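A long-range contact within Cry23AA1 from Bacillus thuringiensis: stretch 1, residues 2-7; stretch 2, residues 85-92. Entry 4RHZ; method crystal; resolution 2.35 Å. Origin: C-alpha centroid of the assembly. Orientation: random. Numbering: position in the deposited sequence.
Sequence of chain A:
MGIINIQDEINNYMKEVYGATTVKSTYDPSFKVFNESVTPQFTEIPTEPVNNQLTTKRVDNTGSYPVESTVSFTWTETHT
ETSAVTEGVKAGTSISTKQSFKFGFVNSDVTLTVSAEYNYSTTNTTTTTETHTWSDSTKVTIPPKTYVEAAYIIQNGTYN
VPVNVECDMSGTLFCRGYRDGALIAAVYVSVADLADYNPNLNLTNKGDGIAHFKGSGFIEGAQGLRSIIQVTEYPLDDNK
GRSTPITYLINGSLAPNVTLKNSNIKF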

# COMPACT_ATOMS: atom_id res chain seq x y z
N GLY A 2 -23.40 -9.93 -3.84
CA GLY A 2 -24.17 -9.68 -5.10
C GLY A 2 -24.99 -8.44 -4.82
O GLY A 2 -24.70 -7.65 -3.90
N ILE A 3 -26.00 -8.25 -5.63
CA ILE A 3 -26.93 -7.12 -5.51
C ILE A 3 -28.33 -7.59 -5.04
O ILE A 3 -28.92 -8.44 -5.70
N ILE A 4 -28.82 -7.09 -3.92
CA ILE A 4 -30.16 -7.33 -3.47
C ILE A 4 -31.11 -6.49 -4.29
O ILE A 4 -31.11 -5.27 -4.18
N ASN A 5 -31.92 -7.14 -5.14
CA ASN A 5 -32.94 -6.38 -5.92
C ASN A 5 -34.28 -6.29 -5.08
O ASN A 5 -34.90 -7.30 -4.87
N ILE A 6 -34.60 -5.12 -4.52
CA ILE A 6 -35.76 -4.93 -3.67
C ILE A 6 -37.03 -5.53 -4.34
O ILE A 6 -37.66 -6.44 -3.77
N GLN A 7 -37.29 -5.13 -5.59
CA GLN A 7 -38.36 -5.67 -6.35
C GLN A 7 -38.36 -7.15 -6.43
O GLN A 7 -39.44 -7.74 -6.22
N VAL A 85 -18.36 -2.30 -5.69
CA VAL A 85 -19.28 -2.69 -4.64
C VAL A 85 -19.29 -4.20 -4.79
O VAL A 85 -19.34 -4.72 -5.89
N THR A 86 -19.19 -4.93 -3.69
CA THR A 86 -19.27 -6.41 -3.75
C THR A 86 -20.60 -6.88 -3.14
O THR A 86 -21.09 -7.99 -3.43
N GLU A 87 -21.21 -6.03 -2.33
CA GLU A 87 -22.55 -6.38 -1.81
C GLU A 87 -23.37 -5.17 -1.86
O GLU A 87 -23.11 -4.22 -1.13
N GLY A 88 -24.37 -5.18 -2.76
CA GLY A 88 -25.11 -3.95 -3.03
C GLY A 88 -26.62 -4.15 -3.04
O GLY A 88 -27.13 -5.20 -2.64
N VAL A 89 -27.32 -3.14 -3.57
CA VAL A 89 -28.77 -3.01 -3.51
C VAL A 89 -29.27 -2.25 -4.74
O VAL A 89 -28.64 -1.27 -5.20
N LYS A 90 -30.35 -2.76 -5.34
CA LYS A 90 -31.06 -2.07 -6.41
C LYS A 90 -32.53 -1.77 -6.03
O LYS A 90 -33.37 -2.70 -5.84
N ALA A 91 -32.80 -0.48 -5.91
CA ALA A 91 -34.10 0.09 -5.53
C ALA A 91 -34.60 0.65 -6.80
O ALA A 91 -34.12 0.26 -7.86
N GLY A 92 -35.52 1.59 -6.76
CA GLY A 92 -36.08 2.04 -8.03
C GLY A 92 -35.33 3.18 -8.70
O GLY A 92 -35.38 3.39 -9.92

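This contact is a parallel pairing of two short strand segments, with Ile3, Ile4 and Asn5 facing Gly88, Val89 and Lys90, held by a ladder of backbone hydrogen bonds and dressed on both faces with side chains. The rungs alternate as parallel geometry demands: Gly88 N donates to Gly2 O (2.7 Å), Ile4 N to Gly88 O (2.8 Å), Lys90 N to Ile4 O (2.9 Å) and Ile6 N to Lys90 O (3.0 Å).

On one face lie Ile3, Asn5 and Lys90, with Gly88 paired to Ile3. Ile3 (chi1 m, chi2 m) leans across the ladder, and its CG2 lies 3.9 Å from Lys90 CB. Glycine suits position 88 because a CB there would sit only 2.8 Å from Ile3 CD1, so the isoleucine occupies the room that the missing side chain leaves. Lys90 is extended, with chi1 to chi3 all t and chi4 p; its aliphatic CD passes 3.8 Å from Asn5 ND2, while its chain end leads away, as befits a charged group on an exposed residue. Asn5 takes the t rotamer and stands at the N-cap of the helix that begins with Ile6, where its side chain caps a backbone nitrogen just past the stretch, a role asparagine fills well because its short amide can turn back to an unpaired NH.

The other face is apolar. Val89 (chi1 p) sets CG2 4.3 Å from Ile4 CB and 3.9 Å from Ile6 CD1. Ile4 (m, m) starts on this face, but its end leads away from the partner strand. Ile6 (m, m) points toward the other stretch, and both it and Val89 are buried, a fitting place for branched hydrocarbon side chains.

Where the helix begins, a water accepts from Gln7 N (3.1 Å) and donates to Lys90 O (2.8 Å), extending the link beyond the last direct rung.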

# COMPACT_ATOMS: atom_id res chain seq x y z
CB ILE A 3 -27.13 -6.50 -6.89
CG1 ILE A 3 -25.75 -6.13 -7.48
CG2 ILE A 3 -28.09 -5.29 -6.78
CD1 ILE A 3 -25.00 -5.01 -6.63
CB ILE A 4 -30.35 -6.92 -2.02
CG1 ILE A 4 -29.32 -7.65 -1.11
CG2 ILE A 4 -31.89 -7.16 -1.58
CD1 ILE A 4 -29.45 -9.22 -1.18
CB ASN A 5 -33.17 -7.10 -7.25
CG ASN A 5 -34.13 -6.34 -8.15
OD1 ASN A 5 -35.22 -5.97 -7.73
ND2 ASN A 5 -33.71 -6.08 -9.39
CB ILE A 6 -35.99 -3.48 -3.36
CG1 ILE A 6 -34.80 -2.89 -2.59
CG2 ILE A 6 -37.32 -3.28 -2.51
CD1 ILE A 6 -34.48 -3.68 -1.37
CB GLN A 7 -38.53 -4.98 -7.70
CG GLN A 7 -39.12 -3.61 -7.53
CD GLN A 7 -39.54 -2.98 -8.85
OE1 GLN A 7 -38.69 -2.55 -9.62
NE2 GLN A 7 -40.88 -2.87 -9.09
CB VAL A 85 -20.69 -2.12 -4.96
CG1 VAL A 85 -21.84 -2.79 -4.09
CG2 VAL A 85 -20.70 -0.58 -4.88
CB THR A 86 -18.09 -7.05 -2.97
OG1 THR A 86 -18.00 -6.38 -1.71
CG2 THR A 86 -16.77 -6.79 -3.71
CB GLU A 87 -22.46 -6.86 -0.36
CG GLU A 87 -21.96 -8.33 -0.23
CD GLU A 87 -21.99 -8.77 1.21
OE1 GLU A 87 -21.29 -8.14 2.06
OE2 GLU A 87 -22.78 -9.68 1.54
CB VAL A 89 -29.22 -2.39 -2.15
CG1 VAL A 89 -28.81 -0.89 -2.00
CG2 VAL A 89 -30.74 -2.66 -1.84
CB LYS A 90 -31.02 -2.93 -7.64
CG LYS A 90 -31.73 -2.30 -8.89
CD LYS A 90 -31.39 -3.20 -10.11
CE LYS A 90 -32.00 -2.69 -11.39
NZ LYS A 90 -31.55 -1.33 -11.68
CB ALA A 91 -33.91 1.18 -4.54
O HOH W 1 -35.82 -2.93 -7.12